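Local coordinates for 2',5'-phosphodiesterase 12 (Homo sapiens, PDB 4Z0V), which belongs to the endonuclease/exonuclease/phosphatase family, pairing a DNase I-like fold with an E-set-like N-terminal domain, at residues L266-L271 with R310-D315; A303-H308 with V322-D327; S226-S231 with D315-I320; F339-S344 with Y393-L398. All coordinates share one frame; numbering follows the deposited sequence.

Contact 1: L266-L271 with R310-D315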
loop_
_atom_site.group_PDB
_atom_site.type_symbol
_atom_site.label_atom_id
_atom_site.label_comp_id
_atom_site.label_asym_id
_atom_site.label_seq_id
_atom_site.Cartn_x
_atom_site.Cartn_y
_atom_site.Cartn_z
ATOM N N LEU A 266 4.411 -9.815 8.730
ATOM C CA LEU A 266 4.532 -8.467 9.278
ATOM C C LEU A 266 5.756 -7.818 8.688
ATOM O O LEU A 266 6.862 -8.346 8.803
ATOM C CB LEU A 266 4.673 -8.538 10.810
ATOM C CG LEU A 266 4.871 -7.165 11.504
ATOM C CD1 LEU A 266 3.623 -6.276 11.336
ATOM C CD2 LEU A 266 5.202 -7.352 12.975
ATOM N N GLN A 267 5.574 -6.683 8.067
ATOM C CA GLN A 267 6.692 -5.947 7.478
ATOM C C GLN A 267 7.042 -4.819 8.437
ATOM O O GLN A 267 6.149 -4.115 8.933
ATOM C CB GLN A 267 6.250 -5.440 6.106
ATOM C CG GLN A 267 7.243 -4.543 5.378
ATOM C CD GLN A 267 6.703 -4.225 3.995
ATOM O OE1 GLN A 267 5.606 -3.654 3.842
ATOM N NE2 GLN A 267 7.437 -4.648 2.972
ATOM N N VAL A 268 8.322 -4.672 8.758
ATOM C CA VAL A 268 8.735 -3.635 9.680
ATOM C C VAL A 268 9.931 -2.934 9.065
ATOM O O VAL A 268 10.933 -3.590 8.738
ATOM C CB VAL A 268 9.044 -4.139 11.110
ATOM C CG1 VAL A 268 9.532 -2.993 11.995
ATOM C CG2 VAL A 268 7.837 -4.833 11.763
ATOM N N SER A 269 9.839 -1.616 8.985
ATOM C CA SER A 269 10.920 -0.790 8.430
ATOM C C SER A 269 11.202 0.372 9.366
ATOM O O SER A 269 10.272 1.097 9.732
ATOM C CB SER A 269 10.509 -0.262 7.057
ATOM O OG SER A 269 9.969 -1.293 6.241
ATOM N N VAL A 270 12.469 0.587 9.718
ATOM C CA VAL A 270 12.812 1.721 10.572
ATOM C C VAL A 270 13.362 2.811 9.669
ATOM O O VAL A 270 14.332 2.573 8.958
ATOM C CB VAL A 270 13.797 1.326 11.692
ATOM C CG1 VAL A 270 14.293 2.570 12.440
ATOM C CG2 VAL A 270 13.136 0.336 12.664
ATOM N N LEU A 271 12.746 4.008 9.717
ATOM C CA LEU A 271 13.120 5.138 8.876
ATOM C C LEU A 271 13.774 6.224 9.677
ATOM O O LEU A 271 13.452 6.429 10.854
ATOM C CB LEU A 271 11.866 5.739 8.182
ATOM C CG LEU A 271 10.957 4.780 7.401
ATOM C CD1 LEU A 271 9.769 5.520 6.847
ATOM C CD2 LEU A 271 11.731 4.079 6.258
ATOM N N ARG A 310 7.605 -3.904 19.773
ATOM C CA ARG A 310 8.175 -3.411 21.034
ATOM C C ARG A 310 9.681 -3.728 21.059
ATOM O O ARG A 310 10.487 -2.876 21.414
ATOM C CB ARG A 310 7.426 -4.054 22.241
ATOM C CG ARG A 310 7.954 -3.703 23.653
ATOM C CD ARG A 310 7.888 -2.233 24.025
ATOM N NE ARG A 310 6.512 -1.784 24.251
ATOM C CZ ARG A 310 6.136 -0.512 24.331
ATOM N NH1 ARG A 310 7.030 0.462 24.192
ATOM N NH2 ARG A 310 4.863 -0.203 24.516
ATOM N N HIS A 311 10.052 -4.929 20.623
ATOM C CA HIS A 311 11.457 -5.334 20.580
ATOM C C HIS A 311 12.235 -4.435 19.635
ATOM O O HIS A 311 13.302 -3.940 19.990
ATOM C CB HIS A 311 11.585 -6.797 20.126
ATOM C CG HIS A 311 12.995 -7.244 19.911
ATOM N ND1 HIS A 311 13.886 -7.339 20.960
ATOM C CD2 HIS A 311 13.612 -7.641 18.774
ATOM C CE1 HIS A 311 15.019 -7.782 20.431
ATOM N NE2 HIS A 311 14.895 -7.990 19.120
ATOM N N VAL A 312 11.726 -4.261 18.404
ATOM C CA VAL A 312 12.431 -3.430 17.433
ATOM C C VAL A 312 12.557 -1.985 17.913
ATOM O O VAL A 312 13.640 -1.392 17.809
ATOM C CB VAL A 312 11.711 -3.485 16.060
ATOM C CG1 VAL A 312 12.286 -2.452 15.082
ATOM C CG2 VAL A 312 11.793 -4.889 15.469
ATOM N N SER A 313 11.443 -1.406 18.369
ATOM C CA SER A 313 11.387 0.011 18.687
ATOM C C SER A 313 11.977 0.400 20.033
ATOM O O SER A 313 12.325 1.569 20.173
ATOM C CB SER A 313 9.956 0.548 18.589
ATOM O OG SER A 313 9.099 0.007 19.587
ATOM N N CYS A 314 12.094 -0.523 20.988
ATOM C CA CYS A 314 12.552 -0.215 22.347
ATOM C C CYS A 314 13.784 -0.997 22.789
ATOM O O CYS A 314 14.426 -0.596 23.745
ATOM C CB CYS A 314 11.404 -0.422 23.325
ATOM S SG CYS A 314 10.077 0.773 23.106
ATOM N N ASP A 315 14.097 -2.093 22.122
ATOM C CA ASP A 315 15.256 -2.928 22.452
ATOM C C ASP A 315 16.339 -2.746 21.399
ATOM O O ASP A 315 17.446 -2.337 21.755
ATOM C CB ASP A 315 14.855 -4.412 22.590
ATOM C CG ASP A 315 13.988 -4.770 23.786
ATOM O OD1 ASP A 315 13.829 -3.918 24.686
ATOM O OD2 ASP A 315 13.505 -5.927 23.845
#
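In the layer where a helix lies on one of the mixed sheets of the DNase I-like fold, V312 near the end of helix 295-316 rests on V268 and V270, alternate residues on one face of strand 265-273. S269, between the two valines, has its side chain turned to the other face, as strand alternation requires. One methyl of V312 does the touching: its CG1 lies 3.8 Å from V270 CG2 and a looser 4.2 Å from V268 CG1. With CG1 of V312 trans to the main-chain N (chi1 171°), that methyl is carried down onto the strand. V312 runs antiparallel alongside each strand valine; short branched side chains suit a helix and strand that come within 8.4 Å, measured from V270 CA to S313 CA. The cluster is extended by C282 and A284 beside V268, and by Y317 and I320 beside V270.

On other faces of the helix the side chains are polar and bond along the helix itself. H311 ND1 donates to D315 OD2 over 3.2 Å, with D315 OD2 accepting on its anti lone pair and lying near the imidazole plane. R310 NH1 reaches C314 SG, also 3.2 Å away, at the edge of the guanidinium, which makes a cation-pi contact with F369 as well. Histidine and arginine therefore suit the partly exposed faces, and valine the buried one. Across the interface itself the chemistry is wholly apolar and carries no directional bond, so the helix is probably held here by shape and by exclusion of water.

Contact 2: A303-H308 with V322-D327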
loop_
_atom_site.group_PDB
_atom_site.type_symbol
_atom_site.label_atom_id
_atom_site.label_comp_id
_atom_site.label_asym_id
_atom_site.label_seq_id
_atom_site.Cartn_x
_atom_site.Cartn_y
_atom_site.Cartn_z
ATOM N N ALA A 303 -0.864 -9.905 19.099
ATOM C CA ALA A 303 -0.008 -9.998 20.295
ATOM C C ALA A 303 1.471 -10.234 19.887
ATOM O O ALA A 303 2.374 -9.597 20.451
ATOM C CB ALA A 303 -0.498 -11.130 21.190
ATOM N N VAL A 304 1.700 -11.090 18.868
ATOM C CA VAL A 304 3.057 -11.346 18.327
ATOM C C VAL A 304 3.570 -10.039 17.702
ATOM O O VAL A 304 4.732 -9.655 17.924
ATOM C CB VAL A 304 3.078 -12.493 17.282
ATOM C CG1 VAL A 304 4.458 -12.617 16.602
ATOM C CG2 VAL A 304 2.667 -13.833 17.894
ATOM N N ALA A 305 2.727 -9.409 16.864
ATOM C CA ALA A 305 3.126 -8.174 16.157
ATOM C C ALA A 305 3.555 -7.108 17.137
ATOM O O ALA A 305 4.607 -6.507 16.954
ATOM C CB ALA A 305 1.980 -7.647 15.279
ATOM N N LEU A 306 2.743 -6.855 18.168
ATOM C CA LEU A 306 3.062 -5.793 19.127
ATOM C C LEU A 306 4.323 -6.109 19.938
ATOM O O LEU A 306 5.125 -5.191 20.149
ATOM C CB LEU A 306 1.868 -5.481 20.044
ATOM C CG LEU A 306 0.636 -4.849 19.340
ATOM C CD1 LEU A 306 -0.509 -4.601 20.359
ATOM C CD2 LEU A 306 0.995 -3.527 18.603
ATOM N N ALA A 307 4.541 -7.383 20.311
ATOM C CA ALA A 307 5.758 -7.799 21.033
ATOM C C ALA A 307 6.978 -7.640 20.116
ATOM O O ALA A 307 8.033 -7.220 20.573
ATOM C CB ALA A 307 5.642 -9.241 21.518
ATOM N N HIS A 308 6.829 -7.982 18.832
ATOM C CA HIS A 308 7.907 -7.802 17.870
ATOM C C HIS A 308 8.228 -6.305 17.685
ATOM O O HIS A 308 9.393 -5.913 17.694
ATOM C CB HIS A 308 7.568 -8.440 16.496
ATOM C CG HIS A 308 8.717 -8.323 15.540
ATOM N ND1 HIS A 308 9.947 -8.919 15.812
ATOM C CD2 HIS A 308 8.812 -7.637 14.374
ATOM C CE1 HIS A 308 10.737 -8.603 14.796
ATOM N NE2 HIS A 308 10.106 -7.823 13.911
ATOM N N VAL A 322 6.064 4.607 16.737
ATOM C CA VAL A 322 5.536 3.621 15.796
ATOM C C VAL A 322 4.331 4.101 15.009
ATOM O O VAL A 322 3.472 4.822 15.512
ATOM C CB VAL A 322 5.141 2.339 16.631
ATOM C CG1 VAL A 322 4.395 1.304 15.776
ATOM C CG2 VAL A 322 6.367 1.697 17.295
ATOM N N ILE A 323 4.269 3.657 13.740
ATOM C CA ILE A 323 3.102 3.768 12.864
ATOM C C ILE A 323 2.819 2.333 12.493
ATOM O O ILE A 323 3.741 1.644 12.054
ATOM C CB ILE A 323 3.272 4.671 11.613
ATOM C CG1 ILE A 323 3.465 6.145 12.000
ATOM C CG2 ILE A 323 2.049 4.521 10.661
ATOM C CD1 ILE A 323 4.011 6.989 10.844
ATOM N N PHE A 324 1.598 1.862 12.698
ATOM C CA PHE A 324 1.257 0.482 12.342
ATOM C C PHE A 324 0.030 0.479 11.429
ATOM O O PHE A 324 -1.111 0.683 11.870
ATOM C CB PHE A 324 1.030 -0.358 13.621
ATOM C CG PHE A 324 0.883 -1.860 13.497
ATOM C CD1 PHE A 324 0.960 -2.495 12.254
ATOM C CD2 PHE A 324 0.683 -2.649 14.623
ATOM C CE1 PHE A 324 0.861 -3.892 12.152
ATOM C CE2 PHE A 324 0.575 -4.046 14.517
ATOM C CZ PHE A 324 0.654 -4.657 13.280
ATOM N N CYS A 325 0.286 0.280 10.137
ATOM C CA CYS A 325 -0.738 0.218 9.097
ATOM C C CYS A 325 -1.143 -1.209 8.861
ATOM O O CYS A 325 -0.351 -2.118 9.083
ATOM C CB CYS A 325 -0.185 0.811 7.800
ATOM S SG CYS A 325 0.182 2.576 7.879
ATOM N N GLY A 326 -2.283 -1.400 8.224
ATOM C CA GLY A 326 -2.601 -2.753 7.797
ATOM C C GLY A 326 -4.039 -3.030 7.483
ATOM O O GLY A 326 -4.916 -2.203 7.736
ATOM N N ASP A 327 -4.252 -4.170 6.835
ATOM C CA ASP A 327 -5.596 -4.709 6.676
ATOM C C ASP A 327 -5.679 -5.720 7.806
ATOM O O ASP A 327 -5.050 -6.776 7.749
ATOM C CB ASP A 327 -5.782 -5.304 5.294
ATOM C CG ASP A 327 -7.122 -5.980 5.125
ATOM O OD1 ASP A 327 -7.846 -6.149 6.146
ATOM O OD2 ASP A 327 -7.437 -6.375 3.988
#
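The nearest CA atoms of helix 303-308 and strand 322-327, those of L306 and F324, are 9.4 Å apart, a gap that the phenylalanine ring spans. Both segments belong to a beta-alpha-beta unit in which strand 280-287 leads through helix 295-316 into strand 322-327, its parallel neighbour in the sheet. F324 projects from the strand toward the helix, its CG trans to the main-chain N (chi1 -170°), and the far end of the ring meets A305: F324 CZ is 3.8 Å from A305 CB, which comes in obliquely. Alanine suits this place because a single methyl lets the ring approach the helix closely. Beside it, A284 and T286 of the adjoining strand also touch F324, and F328 meets it edge to face.

At its far end the strand closes with D327, whose carboxylate is bonded to N132 and to the backbone N of N329. The side chain of L306 leaves the helix along the interface, but its end comes nearer, crossing F324 at about a right angle. There L306 CD2 sits at the ring's edge, near its plane, 4.1 Å from F324 CD2.

Contact 3: S226-S231 with D315-I320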
loop_
_atom_site.group_PDB
_atom_site.type_symbol
_atom_site.label_atom_id
_atom_site.label_comp_id
_atom_site.label_asym_id
_atom_site.label_seq_id
_atom_site.Cartn_x
_atom_site.Cartn_y
_atom_site.Cartn_z
ATOM N N SER A 226 16.847 0.164 8.627
ATOM C CA SER A 226 16.886 -1.286 8.766
ATOM C C SER A 226 15.509 -1.905 8.578
ATOM O O SER A 226 14.497 -1.202 8.586
ATOM C CB SER A 226 17.418 -1.644 10.156
ATOM O OG SER A 226 16.584 -1.077 11.146
ATOM N N GLN A 227 15.482 -3.236 8.384
ATOM C CA GLN A 227 14.219 -3.950 8.149
ATOM C C GLN A 227 14.124 -5.125 9.108
ATOM O O GLN A 227 15.137 -5.748 9.450
ATOM C CB GLN A 227 14.102 -4.425 6.699
ATOM C CG GLN A 227 14.142 -3.277 5.675
ATOM C CD GLN A 227 14.231 -3.831 4.286
ATOM O OE1 GLN A 227 15.314 -3.909 3.705
ATOM N NE2 GLN A 227 13.091 -4.256 3.735
ATOM N N HIS A 228 12.911 -5.398 9.597
ATOM C CA HIS A 228 12.734 -6.424 10.629
ATOM C C HIS A 228 11.462 -7.244 10.353
ATOM O O HIS A 228 10.611 -7.438 11.223
ATOM C CB HIS A 228 12.684 -5.734 12.003
ATOM C CG HIS A 228 13.825 -4.778 12.224
ATOM N ND1 HIS A 228 15.029 -5.206 12.753
ATOM C CD2 HIS A 228 13.923 -3.458 11.929
ATOM C CE1 HIS A 228 15.813 -4.135 12.783
ATOM N NE2 HIS A 228 15.198 -3.069 12.282
ATOM N N ASP A 229 11.320 -7.700 9.121
ATOM C CA ASP A 229 10.116 -8.452 8.746
ATOM C C ASP A 229 10.065 -9.833 9.385
ATOM O O ASP A 229 11.096 -10.490 9.577
ATOM C CB ASP A 229 10.030 -8.639 7.234
ATOM C CG ASP A 229 10.080 -7.387 6.386
ATOM O OD1 ASP A 229 9.974 -6.248 6.955
ATOM O OD2 ASP A 229 10.173 -7.524 5.176
ATOM N N ILE A 230 8.858 -10.294 9.682
ATOM C CA ILE A 230 8.695 -11.644 10.232
ATOM C C ILE A 230 7.482 -12.326 9.639
ATOM O O ILE A 230 6.566 -11.662 9.150
ATOM C CB ILE A 230 8.568 -11.668 11.792
ATOM C CG1 ILE A 230 7.367 -10.801 12.297
ATOM C CG2 ILE A 230 9.894 -11.301 12.514
ATOM C CD1 ILE A 230 6.870 -11.114 13.788
ATOM N N SER A 231 7.463 -13.670 9.738
ATOM C CA SER A 231 6.273 -14.483 9.574
ATOM C C SER A 231 5.777 -14.704 11.002
ATOM O O SER A 231 6.608 -15.039 11.850
ATOM C CB SER A 231 6.590 -15.804 8.880
ATOM O OG SER A 231 6.880 -15.552 7.513
ATOM N N ASP A 315 14.097 -2.093 22.122
ATOM C CA ASP A 315 15.256 -2.928 22.452
ATOM C C ASP A 315 16.339 -2.746 21.399
ATOM O O ASP A 315 17.446 -2.337 21.755
ATOM C CB ASP A 315 14.855 -4.412 22.590
ATOM C CG ASP A 315 13.988 -4.770 23.786
ATOM O OD1 ASP A 315 13.829 -3.918 24.686
ATOM O OD2 ASP A 315 13.505 -5.927 23.845
ATOM N N LEU A 316 16.029 -3.014 20.103
ATOM C CA LEU A 316 16.995 -2.852 19.005
ATOM C C LEU A 316 17.345 -1.389 18.868
ATOM O O LEU A 316 18.511 -1.051 18.769
ATOM C CB LEU A 316 16.480 -3.426 17.666
ATOM C CG LEU A 316 16.228 -4.944 17.624
ATOM C CD1 LEU A 316 15.883 -5.410 16.191
ATOM C CD2 LEU A 316 17.462 -5.742 18.120
ATOM N N TYR A 317 16.332 -0.521 18.886
ATOM C CA TYR A 317 16.509 0.934 18.879
ATOM C C TYR A 317 16.142 1.436 20.275
ATOM O O TYR A 317 15.266 0.854 20.916
ATOM C CB TYR A 317 15.654 1.606 17.810
ATOM C CG TYR A 317 16.209 1.421 16.416
ATOM C CD1 TYR A 317 17.104 2.345 15.873
ATOM C CD2 TYR A 317 15.864 0.308 15.651
ATOM C CE1 TYR A 317 17.626 2.178 14.584
ATOM C CE2 TYR A 317 16.391 0.121 14.370
ATOM C CZ TYR A 317 17.285 1.050 13.853
ATOM O OH TYR A 317 17.743 0.896 12.580
ATOM N N PRO A 318 16.724 2.550 20.722
ATOM C CA PRO A 318 16.488 2.993 22.106
ATOM C C PRO A 318 15.242 3.882 22.277
ATOM O O PRO A 318 15.319 4.970 22.854
ATOM C CB PRO A 318 17.793 3.731 22.436
ATOM C CG PRO A 318 18.155 4.372 21.143
ATOM C CD PRO A 318 17.832 3.308 20.106
ATOM N N GLY A 319 14.092 3.367 21.855
ATOM C CA GLY A 319 12.804 4.007 22.076
ATOM C C GLY A 319 12.392 4.946 20.978
ATOM O O GLY A 319 12.553 6.163 21.099
ATOM N N ILE A 320 11.907 4.381 19.874
ATOM C CA ILE A 320 11.443 5.188 18.749
ATOM C C ILE A 320 9.928 5.010 18.583
ATOM O O ILE A 320 9.407 3.948 18.922
ATOM C CB ILE A 320 12.213 4.850 17.460
ATOM C CG1 ILE A 320 12.055 3.339 17.084
ATOM C CG2 ILE A 320 13.684 5.250 17.634
ATOM C CD1 ILE A 320 12.646 3.030 15.675
#
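A single hydroxyl joins two aromatic side chains here: S226 OG is hydrogen-bonded both to Y317 OH and to H228 NE2, each at 2.7 Å from S226 OG. The serine lies on strand 222-231, which is broken around H228 and D229, while the tyrosine is the residue at which the chain leaves helix 295-316. S226 OG occupies the crowded position between the backbone N and the carbonyl carbon (chi1 59°), from where it meets the Y317 ring at its edge, in the ring plane. H228 NE2 also lies at that edge, 4.0 Å from Y317 CE2. Near the other imidazole nitrogen, L316 CD1 comes in obliquely, 3.5 Å from H228 ND1. Thus H228 is touched by a leucine methyl near ND1 and by the serine and tyrosine near NE2, and V312 packs on it too.

The chain then turns sharply. P318 is the centre of an inverse gamma turn, closed by a weak bond from G319 N to Y317 O, and G319 has a positive phi at which glycine is needed. At the strand break, D229 forms a salt bridge with R206 and accepts a hydrogen bond from V268 N, while H228 O accepts from H308 NE2. This is a surface contact, with a glycerol, probably from the crystallisation liquor, about 4 Å from the H228 side chain.

Serine suits the junction because its hydroxyl can both give and accept. Having one hydrogen, however, it can donate in just one of the two bonds; at least one of H228 and Y317 must therefore be a donor to it.

Contact 4: F339-S344 with Y393-L398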
loop_
_atom_site.group_PDB
_atom_site.type_symbol
_atom_site.label_atom_id
_atom_site.label_comp_id
_atom_site.label_asym_id
_atom_site.label_seq_id
_atom_site.Cartn_x
_atom_site.Cartn_y
_atom_site.Cartn_z
ATOM N N PHE A 339 -8.180 -4.783 22.202
ATOM C CA PHE A 339 -6.829 -5.067 22.680
ATOM C C PHE A 339 -5.858 -3.955 22.222
ATOM O O PHE A 339 -5.134 -3.401 23.038
ATOM C CB PHE A 339 -6.375 -6.455 22.191
ATOM C CG PHE A 339 -4.923 -6.800 22.484
ATOM C CD1 PHE A 339 -4.431 -6.779 23.787
ATOM C CD2 PHE A 339 -4.049 -7.136 21.453
ATOM C CE1 PHE A 339 -3.097 -7.112 24.054
ATOM C CE2 PHE A 339 -2.716 -7.461 21.719
ATOM C CZ PHE A 339 -2.243 -7.439 23.018
ATOM N N VAL A 340 -5.935 -3.543 20.938
ATOM C CA VAL A 340 -5.032 -2.515 20.408
ATOM C C VAL A 340 -5.235 -1.191 21.145
ATOM O O VAL A 340 -4.268 -0.604 21.630
ATOM C CB VAL A 340 -5.192 -2.330 18.868
ATOM C CG1 VAL A 340 -4.344 -1.154 18.361
ATOM C CG2 VAL A 340 -4.835 -3.608 18.114
ATOM N N ILE A 341 -6.488 -0.734 21.221
ATOM C CA ILE A 341 -6.866 0.578 21.758
ATOM C C ILE A 341 -6.772 0.668 23.300
ATOM O O ILE A 341 -6.446 1.735 23.818
ATOM C CB ILE A 341 -8.321 0.887 21.253
ATOM C CG1 ILE A 341 -8.343 1.009 19.697
ATOM C CG2 ILE A 341 -8.927 2.147 21.890
ATOM C CD1 ILE A 341 -7.364 1.953 19.083
ATOM N N ASN A 342 -7.095 -0.407 24.003
ATOM C CA ASN A 342 -7.167 -0.377 25.478
ATOM C C ASN A 342 -5.947 -0.929 26.164
ATOM O O ASN A 342 -5.747 -0.658 27.349
ATOM C CB ASN A 342 -8.410 -1.129 25.947
ATOM C CG ASN A 342 -9.673 -0.542 25.372
ATOM O OD1 ASN A 342 -10.438 -1.235 24.711
ATOM N ND2 ASN A 342 -9.863 0.779 25.502
ATOM N N GLY A 343 -5.128 -1.676 25.446
ATOM C CA GLY A 343 -3.918 -2.216 26.041
ATOM C C GLY A 343 -4.099 -3.526 26.772
ATOM O O GLY A 343 -3.142 -4.047 27.324
ATOM N N SER A 344 -5.317 -4.068 26.788
ATOM C CA SER A 344 -5.595 -5.348 27.421
ATOM C C SER A 344 -6.852 -5.950 26.853
ATOM O O SER A 344 -7.676 -5.246 26.280
ATOM C CB SER A 344 -5.739 -5.208 28.941
ATOM O OG SER A 344 -6.939 -4.535 29.280
ATOM N N TYR A 393 -6.737 -0.026 9.232
ATOM C CA TYR A 393 -6.425 1.040 10.186
ATOM C C TYR A 393 -5.029 1.584 10.004
ATOM O O TYR A 393 -4.141 0.872 9.532
ATOM C CB TYR A 393 -6.552 0.536 11.633
ATOM C CG TYR A 393 -7.893 -0.086 11.966
ATOM C CD1 TYR A 393 -8.961 0.700 12.390
ATOM C CD2 TYR A 393 -8.094 -1.458 11.850
ATOM C CE1 TYR A 393 -10.216 0.137 12.648
ATOM C CE2 TYR A 393 -9.344 -2.031 12.089
ATOM C CZ TYR A 393 -10.395 -1.230 12.510
ATOM O OH TYR A 393 -11.629 -1.796 12.729
ATOM N N ILE A 394 -4.830 2.846 10.403
ATOM C CA ILE A 394 -3.500 3.442 10.529
ATOM C C ILE A 394 -3.372 3.679 12.030
ATOM O O ILE A 394 -3.989 4.614 12.523
ATOM C CB ILE A 394 -3.276 4.719 9.698
ATOM C CG1 ILE A 394 -3.356 4.407 8.172
ATOM C CG2 ILE A 394 -1.909 5.366 10.060
ATOM C CD1 ILE A 394 -3.540 5.697 7.285
ATOM N N PHE A 395 -2.684 2.809 12.747
ATOM C CA PHE A 395 -2.544 2.977 14.200
ATOM C C PHE A 395 -1.324 3.822 14.481
ATOM O O PHE A 395 -0.228 3.528 13.967
ATOM C CB PHE A 395 -2.448 1.637 14.916
ATOM C CG PHE A 395 -3.728 0.831 14.918
ATOM C CD1 PHE A 395 -4.866 1.296 15.580
ATOM C CD2 PHE A 395 -3.780 -0.421 14.316
ATOM C CE1 PHE A 395 -6.051 0.551 15.574
ATOM C CE2 PHE A 395 -4.956 -1.184 14.350
ATOM C CZ PHE A 395 -6.076 -0.700 14.993
ATOM N N ILE A 396 -1.504 4.886 15.295
ATOM C CA ILE A 396 -0.377 5.793 15.558
ATOM C C ILE A 396 -0.018 5.835 17.022
ATOM O O ILE A 396 -0.882 5.764 17.877
ATOM C CB ILE A 396 -0.620 7.219 15.028
ATOM C CG1 ILE A 396 -1.811 7.910 15.750
ATOM C CG2 ILE A 396 -0.807 7.216 13.490
ATOM C CD1 ILE A 396 -1.899 9.395 15.570
ATOM N N ASP A 397 1.270 5.951 17.287
ATOM C CA ASP A 397 1.822 6.076 18.634
ATOM C C ASP A 397 1.494 7.459 19.185
ATOM O O ASP A 397 2.099 8.452 18.768
ATOM C CB ASP A 397 3.344 5.891 18.541
ATOM C CG ASP A 397 4.084 5.859 19.852
ATOM O OD1 ASP A 397 3.455 6.154 20.904
ATOM O OD2 ASP A 397 5.286 5.524 19.837
ATOM N N LEU A 398 0.557 7.530 20.141
ATOM C CA LEU A 398 0.170 8.804 20.754
ATOM C C LEU A 398 1.299 9.473 21.550
ATOM O O LEU A 398 1.201 10.664 21.837
ATOM C CB LEU A 398 -1.031 8.619 21.682
ATOM C CG LEU A 398 -2.351 8.360 20.973
ATOM C CD1 LEU A 398 -3.379 7.842 21.948
ATOM C CD2 LEU A 398 -2.813 9.587 20.162
#
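This is a buried apolar contact between the last turn of helix 335-342 and strand 387-397, made where V340 and I341 meet the phenylalanine F395. V340 approaches the ring face-on: V340 CG1 lies 3.7 Å from the F395 ring centroid and 11° off its normal, a CH-pi contact over the middle of the face. Its branch points that way because CG1 stands trans to the main-chain N (chi1 174°). On the opposite face the ring is backed by Y393 CB, 3.5 Å above the F395 plane but shifted toward the rim, so F395 is sandwiched between a helix methyl and a methylene of its own strand.

The strand belongs to the mixed sheet of the DNase I-like fold, where it runs antiparallel to strand 322-327, and F328 meets F395 edge to face. A flat aromatic residue suits this slot, which is bounded on both faces. G343 ends the helix: G343 N still bonds to F339 O at 3.0 Å, but its phi is positive (86°), a conformation in which a side chain would clash with the preceding carbonyl. H367 NE2 donates to F339 O as well.

I341 adds a lesser touch to the ring. Its side chain leaves the helix along the interface, but the end swings nearer, and I341 CD1 meets the ring obliquely, 4.0 Å from F395 CE1.

How the contacts relate
Contacts 1, 2 and 3 all use helix 295-316, and all four reach the same sheet, with contact 4 bringing a second helix to it. Contacts 1 and 3 nearly coincide, their centres about 3 Å apart, and share D315; contact 1 is nested inside the loop that contact 3 closes. Contact 2 lies about 9 Å from the centre of contact 1 and joins it through L266 CD1 and F324 CE1, 3.7 Å apart. It also packs on contact 3, where H308 CE1 is 3.6 Å from I230 CG2. Toward contact 4, also about 9 Å centre to centre, F324 N pairs with F395 O at 2.8 Å. Contacts 3 and 4, about 18 Å apart between centres, do not touch.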